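Local coordinates for taurocyamine kinase (Schistosoma mansoni, PDB 4WOD), which reversibly transfers phosphate between ATP and taurocyamine, a magnesium-dependent phosphagen kinase reaction carried out by a chain built from two fused kinase repeats, at residues 462-473 with 597-608; 659-667 with 701-709. The protein carries 4 engineered substitutions. All coordinates share one frame; numbering follows the deposited sequence.

Contact 1: 462-473 with 597-608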
loop_
_atom_site.group_PDB
_atom_site.type_symbol
_atom_site.label_atom_id
_atom_site.label_comp_id
_atom_site.label_asym_id
_atom_site.label_seq_id
_atom_site.Cartn_x
_atom_site.Cartn_y
_atom_site.Cartn_z
ATOM N N PHE A 462 41.529 -4.685 1.219
ATOM C CA PHE A 462 40.940 -5.841 1.895
ATOM C C PHE A 462 41.923 -6.475 2.879
ATOM O O PHE A 462 41.518 -7.079 3.874
ATOM C CB PHE A 462 40.496 -6.886 0.869
ATOM C CG PHE A 462 39.439 -6.399 -0.093
ATOM C CD1 PHE A 462 38.322 -5.717 0.365
ATOM C CD2 PHE A 462 39.558 -6.647 -1.450
ATOM C CE1 PHE A 462 37.341 -5.278 -0.522
ATOM C CE2 PHE A 462 38.574 -6.221 -2.348
ATOM C CZ PHE A 462 37.472 -5.536 -1.885
ATOM N N GLY A 463 43.215 -6.348 2.578
ATOM C CA GLY A 463 44.259 -6.885 3.438
ATOM C C GLY A 463 44.759 -8.230 2.948
ATOM O O GLY A 463 44.258 -8.770 1.966
ATOM N N ASP A 464 45.758 -8.767 3.638
ATOM C CA ASP A 464 46.281 -10.103 3.363
ATOM C C ASP A 464 45.368 -11.131 4.009
ATOM O O ASP A 464 45.355 -11.275 5.233
ATOM C CB ASP A 464 47.718 -10.240 3.897
ATOM C CG ASP A 464 48.371 -11.565 3.524
ATOM O OD1 ASP A 464 47.674 -12.594 3.393
ATOM O OD2 ASP A 464 49.608 -11.571 3.370
ATOM N N LEU A 465 44.626 -11.865 3.186
ATOM C CA LEU A 465 43.574 -12.731 3.699
ATOM C C LEU A 465 44.122 -13.945 4.446
ATOM O O LEU A 465 43.358 -14.705 5.036
ATOM C CB LEU A 465 42.661 -13.194 2.564
ATOM C CG LEU A 465 41.845 -12.132 1.827
ATOM C CD1 LEU A 465 40.827 -12.833 1.005
ATOM C CD2 LEU A 465 41.176 -11.162 2.796
ATOM N N SER A 466 45.441 -14.127 4.424
ATOM C CA SER A 466 46.063 -15.212 5.183
ATOM C C SER A 466 46.695 -14.707 6.480
ATOM O O SER A 466 47.046 -15.495 7.362
ATOM C CB SER A 466 47.113 -15.928 4.334
ATOM O OG SER A 466 48.188 -15.061 4.027
ATOM N N LYS A 467 46.848 -13.393 6.595
ATOM C CA LYS A 467 47.419 -12.815 7.804
ATOM C C LYS A 467 46.572 -11.627 8.252
ATOM O O LYS A 467 47.017 -10.480 8.239
ATOM C CB LYS A 467 48.878 -12.402 7.571
ATOM C CG LYS A 467 49.767 -12.553 8.810
ATOM C CD LYS A 467 51.241 -12.276 8.516
ATOM C CE LYS A 467 52.053 -12.193 9.816
ATOM N NZ LYS A 467 53.538 -12.117 9.599
ATOM N N LEU A 468 45.337 -11.918 8.643
ATOM C CA LEU A 468 44.398 -10.891 9.079
ATOM C C LEU A 468 44.635 -10.487 10.541
ATOM O O LEU A 468 45.135 -11.279 11.334
ATOM C CB LEU A 468 42.964 -11.390 8.887
ATOM C CG LEU A 468 42.495 -11.613 7.445
ATOM C CD1 LEU A 468 41.282 -12.509 7.431
ATOM C CD2 LEU A 468 42.197 -10.273 6.755
ATOM N N PRO A 469 44.279 -9.250 10.908
ATOM C CA PRO A 469 44.504 -8.835 12.298
ATOM C C PRO A 469 43.324 -9.166 13.206
ATOM O O PRO A 469 43.050 -8.429 14.155
ATOM C CB PRO A 469 44.684 -7.324 12.177
ATOM C CG PRO A 469 43.764 -6.962 11.051
ATOM C CD PRO A 469 43.823 -8.124 10.072
ATOM N N PHE A 470 42.620 -10.249 12.900
ATOM C CA PHE A 470 41.551 -10.738 13.760
ATOM C C PHE A 470 41.354 -12.210 13.439
ATOM O O PHE A 470 41.748 -12.671 12.371
ATOM C CB PHE A 470 40.253 -9.940 13.566
ATOM C CG PHE A 470 39.911 -9.658 12.118
ATOM C CD1 PHE A 470 40.147 -8.408 11.568
ATOM C CD2 PHE A 470 39.352 -10.637 11.317
ATOM C CE1 PHE A 470 39.845 -8.138 10.238
ATOM C CE2 PHE A 470 39.036 -10.372 9.981
ATOM C CZ PHE A 470 39.285 -9.120 9.445
ATOM N N GLY A 471 40.768 -12.955 14.362
ATOM C CA GLY A 471 40.583 -14.373 14.161
ATOM C C GLY A 471 39.216 -14.802 14.651
ATOM O O GLY A 471 38.189 -14.414 14.089
ATOM N N ASP A 472 39.207 -15.618 15.698
ATOM C CA ASP A 472 37.974 -16.055 16.328
ATOM C C ASP A 472 37.748 -15.267 17.614
ATOM O O ASP A 472 38.439 -15.462 18.619
ATOM C CB ASP A 472 38.020 -17.553 16.616
ATOM C CG ASP A 472 36.675 -18.112 17.038
ATOM O OD1 ASP A 472 35.873 -17.366 17.647
ATOM O OD2 ASP A 472 36.419 -19.307 16.754
ATOM N N LEU A 473 36.756 -14.391 17.584
ATOM C CA LEU A 473 36.489 -13.499 18.699
ATOM C C LEU A 473 35.871 -14.211 19.910
ATOM O O LEU A 473 35.652 -13.590 20.954
ATOM C CB LEU A 473 35.565 -12.371 18.248
ATOM C CG LEU A 473 35.872 -11.657 16.931
ATOM C CD1 LEU A 473 34.858 -10.540 16.674
ATOM C CD2 LEU A 473 37.279 -11.119 16.891
ATOM N N GLY A 597 32.016 -17.243 16.247
ATOM C CA GLY A 597 32.619 -15.924 16.223
ATOM C C GLY A 597 33.864 -15.793 15.367
ATOM O O GLY A 597 34.651 -14.866 15.553
ATOM N N ASN A 598 34.038 -16.706 14.418
ATOM C CA ASN A 598 35.224 -16.693 13.573
ATOM C C ASN A 598 35.117 -15.677 12.432
ATOM O O ASN A 598 34.793 -16.027 11.292
ATOM C CB ASN A 598 35.494 -18.076 13.001
ATOM C CG ASN A 598 36.873 -18.184 12.412
ATOM O OD1 ASN A 598 37.572 -17.177 12.249
ATOM N ND2 ASN A 598 37.278 -19.399 12.079
ATOM N N LEU A 599 35.419 -14.428 12.768
ATOM C CA LEU A 599 35.332 -13.299 11.853
ATOM C C LEU A 599 36.320 -13.416 10.703
ATOM O O LEU A 599 36.028 -13.002 9.581
ATOM C CB LEU A 599 35.569 -11.996 12.621
ATOM C CG LEU A 599 35.712 -10.694 11.829
ATOM C CD1 LEU A 599 34.463 -10.445 11.005
ATOM C CD2 LEU A 599 35.983 -9.525 12.793
ATOM N N ALA A 600 37.492 -13.981 10.978
ATOM C CA ALA A 600 38.510 -14.092 9.951
ATOM C C ALA A 600 37.999 -14.973 8.820
ATOM O O ALA A 600 38.247 -14.676 7.664
ATOM C CB ALA A 600 39.805 -14.644 10.527
ATOM N N ALA A 601 37.279 -16.049 9.155
ATOM C CA ALA A 601 36.764 -16.970 8.144
ATOM C C ALA A 601 35.555 -16.392 7.386
ATOM O O ALA A 601 35.391 -16.645 6.194
ATOM C CB ALA A 601 36.392 -18.310 8.781
ATOM N N VAL A 602 34.710 -15.628 8.077
ATOM C CA VAL A 602 33.580 -14.976 7.416
ATOM C C VAL A 602 34.106 -13.917 6.441
ATOM O O VAL A 602 33.657 -13.805 5.290
ATOM C CB VAL A 602 32.632 -14.318 8.443
ATOM C CG1 VAL A 602 31.428 -13.683 7.733
ATOM C CG2 VAL A 602 32.171 -15.341 9.456
ATOM N N TYR A 603 35.062 -13.144 6.926
ATOM C CA TYR A 603 35.655 -12.048 6.153
ATOM C C TYR A 603 36.365 -12.576 4.912
ATOM O O TYR A 603 36.172 -12.063 3.817
ATOM C CB TYR A 603 36.625 -11.267 7.034
ATOM C CG TYR A 603 37.249 -10.071 6.369
ATOM C CD1 TYR A 603 36.604 -8.846 6.385
ATOM C CD2 TYR A 603 38.476 -10.167 5.722
ATOM C CE1 TYR A 603 37.153 -7.724 5.766
ATOM C CE2 TYR A 603 39.054 -9.035 5.102
ATOM C CZ TYR A 603 38.376 -7.817 5.130
ATOM O OH TYR A 603 38.901 -6.682 4.531
ATOM N N LYS A 604 37.181 -13.609 5.100
ATOM C CA LYS A 604 37.896 -14.231 4.000
ATOM C C LYS A 604 36.918 -14.702 2.908
ATOM O O LYS A 604 37.103 -14.378 1.740
ATOM C CB LYS A 604 38.738 -15.404 4.513
ATOM C CG LYS A 604 39.671 -16.020 3.455
ATOM C CD LYS A 604 40.714 -16.942 4.089
ATOM C CE LYS A 604 41.557 -17.649 3.031
ATOM N NZ LYS A 604 40.707 -18.559 2.224
ATOM N N ARG A 605 35.875 -15.436 3.300
ATOM C CA ARG A 605 34.870 -15.925 2.355
ATOM C C ARG A 605 34.189 -14.758 1.635
ATOM O O ARG A 605 34.037 -14.779 0.417
ATOM C CB ARG A 605 33.820 -16.790 3.073
ATOM C CG ARG A 605 32.813 -17.434 2.151
ATOM C CD ARG A 605 32.000 -18.506 2.881
ATOM N NE ARG A 605 31.431 -17.992 4.117
ATOM C CZ ARG A 605 31.797 -18.365 5.337
ATOM N NH1 ARG A 605 32.719 -19.303 5.504
ATOM N NH2 ARG A 605 31.221 -17.809 6.393
ATOM N N LEU A 606 33.791 -13.735 2.392
ATOM C CA LEU A 606 33.247 -12.535 1.761
ATOM C C LEU A 606 34.190 -11.944 0.704
ATOM O O LEU A 606 33.763 -11.728 -0.431
ATOM C CB LEU A 606 32.925 -11.454 2.792
ATOM C CG LEU A 606 32.327 -10.216 2.100
ATOM C CD1 LEU A 606 31.072 -10.587 1.257
ATOM C CD2 LEU A 606 31.987 -9.136 3.104
ATOM N N ILE A 607 35.448 -11.670 1.058
ATOM C CA ILE A 607 36.356 -10.984 0.121
ATOM C C ILE A 607 36.546 -11.798 -1.168
ATOM O O ILE A 607 36.527 -11.265 -2.289
ATOM C CB ILE A 607 37.749 -10.677 0.761
ATOM C CG1 ILE A 607 37.594 -9.832 2.031
ATOM C CG2 ILE A 607 38.671 -9.984 -0.248
ATOM C CD1 ILE A 607 36.714 -8.618 1.869
ATOM N N GLU A 608 36.686 -13.104 -1.006
ATOM C CA GLU A 608 36.904 -13.971 -2.140
ATOM C C GLU A 608 35.668 -13.999 -3.034
ATOM O O GLU A 608 35.789 -14.079 -4.254
ATOM C CB GLU A 608 37.268 -15.376 -1.669
ATOM C CG GLU A 608 38.664 -15.445 -1.067
ATOM C CD GLU A 608 38.933 -16.772 -0.389
ATOM O OE1 GLU A 608 38.016 -17.632 -0.371
ATOM O OE2 GLU A 608 40.055 -16.940 0.137
HETATM O O HOH W 1 33.766 -19.143 17.477
#
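F470 and Y603 form the aromatic centre of this contact, where an irregular loop lies along helix 599-614. The pair is T-shaped: the CZ end of F470 is directed at the face of Y603, with ring planes 83° apart and centroids 5.4 Å from each other. With CG of Y603 anti to its own backbone N (chi1 -177°), the tyrosine ring points from the helix toward the loop, and CG1 of I607 lies over its opposite face. The F470 ring is itself sandwiched, L599 CD2 making a CH-pi contact 4.1 Å from the ring centroid on one face and CB of L468 lying over the other.

Aliphatic packing extends this centre. L465 divides its branches, CD2 meeting Y603 CE2 at 3.8 Å and CD1 resting on CB of I607, while the methyls of I607 lie against F462, CD1 to CD1 at 3.6 Å.

Hydrogen bonds pin the loop at both ends. The hydroxyl of Y603 donates to F462 O at 2.7 Å, on a lone pair in the carbonyl plane. At the helix start, A600 N gives a fairly straight bond to G471 O (3.2 Å, 161°), and L473 N reaches G597 O at 3.0 Å from above the carbonyl plane. N598 is the N-cap, its OD1 weakly accepting from A601 N.

The chemistry thus joins an apolar middle to polar ends: Y603 serves both, its ring as a packing surface and its hydroxyl as a clasp on the loop backbone that leads into strand 480-489.

Contact 2: 659-667 with 701-709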
loop_
_atom_site.group_PDB
_atom_site.type_symbol
_atom_site.label_atom_id
_atom_site.label_comp_id
_atom_site.label_asym_id
_atom_site.label_seq_id
_atom_site.Cartn_x
_atom_site.Cartn_y
_atom_site.Cartn_z
ATOM N N GLU A 659 28.156 3.639 25.769
ATOM C CA GLU A 659 29.359 4.459 25.761
ATOM C C GLU A 659 30.511 3.723 25.083
ATOM O O GLU A 659 31.337 4.356 24.421
ATOM C CB GLU A 659 29.747 4.872 27.184
ATOM C CG GLU A 659 31.226 5.202 27.368
ATOM C CD GLU A 659 31.457 6.472 28.166
ATOM O OE1 GLU A 659 31.011 6.537 29.332
ATOM O OE2 GLU A 659 32.085 7.407 27.622
ATOM N N ILE A 660 30.580 2.399 25.242
ATOM C CA ILE A 660 31.545 1.630 24.459
ATOM C C ILE A 660 31.215 1.817 22.993
ATOM O O ILE A 660 32.084 2.150 22.188
ATOM C CB ILE A 660 31.542 0.113 24.744
ATOM C CG1 ILE A 660 31.390 -0.204 26.219
ATOM C CG2 ILE A 660 32.812 -0.530 24.225
ATOM C CD1 ILE A 660 30.733 -1.548 26.451
ATOM N N CYS A 661 29.943 1.593 22.667
ATOM C CA CYS A 661 29.450 1.702 21.302
ATOM C C CYS A 661 29.831 3.046 20.713
ATOM O O CYS A 661 30.235 3.130 19.557
ATOM C CB CYS A 661 27.932 1.518 21.257
ATOM S SG CYS A 661 27.388 -0.186 21.484
ATOM N N ALA A 662 29.718 4.090 21.530
ATOM C CA ALA A 662 30.084 5.439 21.118
ATOM C C ALA A 662 31.576 5.561 20.832
ATOM O O ALA A 662 31.973 5.983 19.744
ATOM C CB ALA A 662 29.671 6.443 22.181
ATOM N N LYS A 663 32.404 5.187 21.802
ATOM C CA LYS A 663 33.842 5.422 21.691
ATOM C C LYS A 663 34.535 4.392 20.810
ATOM O O LYS A 663 35.628 4.643 20.295
ATOM C CB LYS A 663 34.485 5.458 23.083
ATOM C CG LYS A 663 33.881 6.513 24.006
ATOM C CD LYS A 663 34.229 6.265 25.463
ATOM C CE LYS A 663 35.731 6.363 25.702
ATOM N NZ LYS A 663 36.099 6.014 27.102
ATOM N N TYR A 664 33.899 3.242 20.621
ATOM C CA TYR A 664 34.428 2.243 19.701
ATOM C C TYR A 664 33.658 2.256 18.373
ATOM O O TYR A 664 33.869 1.401 17.512
ATOM C CB TYR A 664 34.399 0.857 20.348
ATOM C CG TYR A 664 35.497 0.666 21.375
ATOM C CD1 TYR A 664 36.682 0.021 21.040
ATOM C CD2 TYR A 664 35.357 1.148 22.673
ATOM C CE1 TYR A 664 37.690 -0.152 21.970
ATOM C CE2 TYR A 664 36.361 0.980 23.614
ATOM C CZ TYR A 664 37.525 0.331 23.255
ATOM O OH TYR A 664 38.531 0.164 24.180
ATOM N N MET A 665 32.778 3.247 18.226
ATOM C CA MET A 665 32.069 3.521 16.975
ATOM C C MET A 665 31.314 2.285 16.484
ATOM O O MET A 665 31.440 1.851 15.331
ATOM C CB MET A 665 33.049 4.047 15.925
ATOM C CG MET A 665 33.614 5.425 16.301
ATOM S SD MET A 665 34.934 6.062 15.239
ATOM C CE MET A 665 36.293 4.967 15.666
ATOM N N LEU A 666 30.531 1.726 17.402
ATOM C CA LEU A 666 29.708 0.562 17.149
ATOM C C LEU A 666 28.245 0.934 17.257
ATOM O O LEU A 666 27.892 1.905 17.929
ATOM C CB LEU A 666 30.014 -0.555 18.140
ATOM C CG LEU A 666 31.415 -1.146 18.151
ATOM C CD1 LEU A 666 31.561 -2.058 19.360
ATOM C CD2 LEU A 666 31.641 -1.915 16.861
ATOM N N GLN A 667 27.401 0.154 16.594
ATOM C CA GLN A 667 25.964 0.311 16.719
ATOM C C GLN A 667 25.422 -0.942 17.373
ATOM O O GLN A 667 25.918 -2.039 17.105
ATOM C CB GLN A 667 25.315 0.543 15.355
ATOM C CG GLN A 667 23.808 0.330 15.360
ATOM C CD GLN A 667 23.253 0.006 13.986
ATOM O OE1 GLN A 667 23.030 0.902 13.166
ATOM N NE2 GLN A 667 23.026 -1.283 13.725
ATOM N N GLU A 701 37.716 -2.628 13.517
ATOM C CA GLU A 701 37.013 -1.803 14.485
ATOM C C GLU A 701 35.919 -2.616 15.173
ATOM O O GLU A 701 35.806 -2.578 16.403
ATOM C CB GLU A 701 36.425 -0.544 13.836
ATOM C CG GLU A 701 37.474 0.528 13.599
ATOM C CD GLU A 701 36.888 1.887 13.282
ATOM O OE1 GLU A 701 35.693 2.124 13.578
ATOM O OE2 GLU A 701 37.635 2.726 12.740
ATOM N N MET A 702 35.131 -3.364 14.397
ATOM C CA MET A 702 34.087 -4.188 14.996
ATOM C C MET A 702 34.717 -5.178 15.965
ATOM O O MET A 702 34.313 -5.253 17.122
ATOM C CB MET A 702 33.257 -4.922 13.939
ATOM C CG MET A 702 32.086 -5.693 14.529
ATOM S SD MET A 702 32.551 -7.379 15.010
ATOM C CE MET A 702 32.456 -8.243 13.453
ATOM N N ALA A 703 35.719 -5.917 15.492
ATOM C CA ALA A 703 36.403 -6.917 16.312
ATOM C C ALA A 703 36.962 -6.325 17.623
ATOM O O ALA A 703 36.703 -6.850 18.706
ATOM C CB ALA A 703 37.521 -7.577 15.509
ATOM N N GLU A 704 37.710 -5.231 17.522
ATOM C CA GLU A 704 38.261 -4.575 18.703
ATOM C C GLU A 704 37.153 -4.142 19.661
ATOM O O GLU A 704 37.278 -4.309 20.874
ATOM C CB GLU A 704 39.113 -3.366 18.310
ATOM C CG GLU A 704 40.467 -3.723 17.743
ATOM C CD GLU A 704 41.361 -2.515 17.575
ATOM O OE1 GLU A 704 41.537 -2.059 16.426
ATOM O OE2 GLU A 704 41.884 -2.016 18.596
ATOM N N GLY A 705 36.071 -3.597 19.110
ATOM C CA GLY A 705 34.932 -3.182 19.906
ATOM C C GLY A 705 34.215 -4.337 20.584
ATOM O O GLY A 705 33.756 -4.216 21.721
ATOM N N VAL A 706 34.110 -5.462 19.885
ATOM C CA VAL A 706 33.411 -6.622 20.414
ATOM C C VAL A 706 34.296 -7.321 21.439
ATOM O O VAL A 706 33.807 -7.796 22.464
ATOM C CB VAL A 706 32.990 -7.594 19.281
ATOM C CG1 VAL A 706 32.552 -8.951 19.836
ATOM C CG2 VAL A 706 31.878 -6.964 18.432
ATOM N N ALA A 707 35.599 -7.358 21.173
ATOM C CA ALA A 707 36.567 -7.928 22.116
ATOM C C ALA A 707 36.563 -7.176 23.441
ATOM O O ALA A 707 36.675 -7.774 24.512
ATOM C CB ALA A 707 37.960 -7.924 21.514
ATOM N N LYS A 708 36.442 -5.855 23.357
ATOM C CA LYS A 708 36.282 -5.028 24.543
ATOM C C LYS A 708 35.031 -5.392 25.313
ATOM O O LYS A 708 35.092 -5.643 26.510
ATOM C CB LYS A 708 36.239 -3.546 24.174
ATOM C CG LYS A 708 37.406 -2.774 24.769
ATOM C CD LYS A 708 37.028 -2.157 26.118
ATOM C CE LYS A 708 37.936 -2.703 27.230
ATOM N NZ LYS A 708 39.374 -2.451 26.896
ATOM N N MET A 709 33.896 -5.386 24.622
ATOM C CA MET A 709 32.616 -5.759 25.219
ATOM C C MET A 709 32.672 -7.096 25.951
ATOM O O MET A 709 32.202 -7.211 27.081
ATOM C CB MET A 709 31.528 -5.820 24.149
ATOM C CG MET A 709 31.069 -4.471 23.665
ATOM S SD MET A 709 29.595 -4.587 22.640
ATOM C CE MET A 709 29.419 -2.878 22.164
HETATM O O HOH W 2 36.400 0.110 17.657
HETATM O O HOH W 3 32.899 1.641 13.368
#
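L666 and M709 meet tip to tip, CD1 of the leucine 3.6 Å from the CE methyl of the methionine. M709 can do this because its chain is extended beyond CG (chi2 -170°, chi3 -176°), which carries the thioether across from helix 695-715 to the end of helix 658-663. The same CE methyl also touches SG of C661 at 3.4 Å, and I660 CD1 packs against CG of M709. The other branch of L666 turns to the helix backbone, with CD2 against CA of M702, while CD1 additionally presses on CA of G705 at 3.6 Å. With no side chain at G705, the leucine methyl rests directly on the helix backbone.

Y664 also packs beside G705. Y664 CD1 comes to 3.8 Å from G705 CA, and K708 crosses the ring at about a right angle, its CB over one face near the rim and its CG 3.2 Å from Y664 OH. The bent lysine chain therefore meets the phenol through its methylenes.

At the remaining corner the side chains of M665 and E701 cross obliquely, the CE methyl of M665 lying 3.6 Å from E701 OE1. Two waters bridge here, one from Y664 O to E701 O and the other from M665 O to E701 OE1; E701 OE2 forms a salt bridge with R689. M665, at positive phi, is the C-prime residue of a Schellman motif that ends helix 658-663 and turns the chain into strand 666-669.

No direct hydrogen bond spans the two segments: sulfur and aliphatic contacts hold the interior, and waters join the polar backbone of the helix end to helix 695-715.

Overall arrangement
Contacts 1 and 2 lie with their centres 18 Å apart in the C-terminal half of the chain, and helix 695-715 connects them. One side of that helix takes part in contact 2; A703, pointing away from 659-667, packs on contact 1, its CB 3.7 Å from L599 CD2 and 3.8 Å from L473 CD2. M702 joins the same cluster, its CE 3.8 Å from L599 CD2. Helices 599-614 and 695-715 pack on the eight-stranded antiparallel sheet, whose outermost strand 666-669 begins in contact 2. Both contacts come near V643, a predicted ATP-binding residue: the side chains of V706 and L473 are about 4 Å and 5 Å from its own. The bound arginine is in the first repeat.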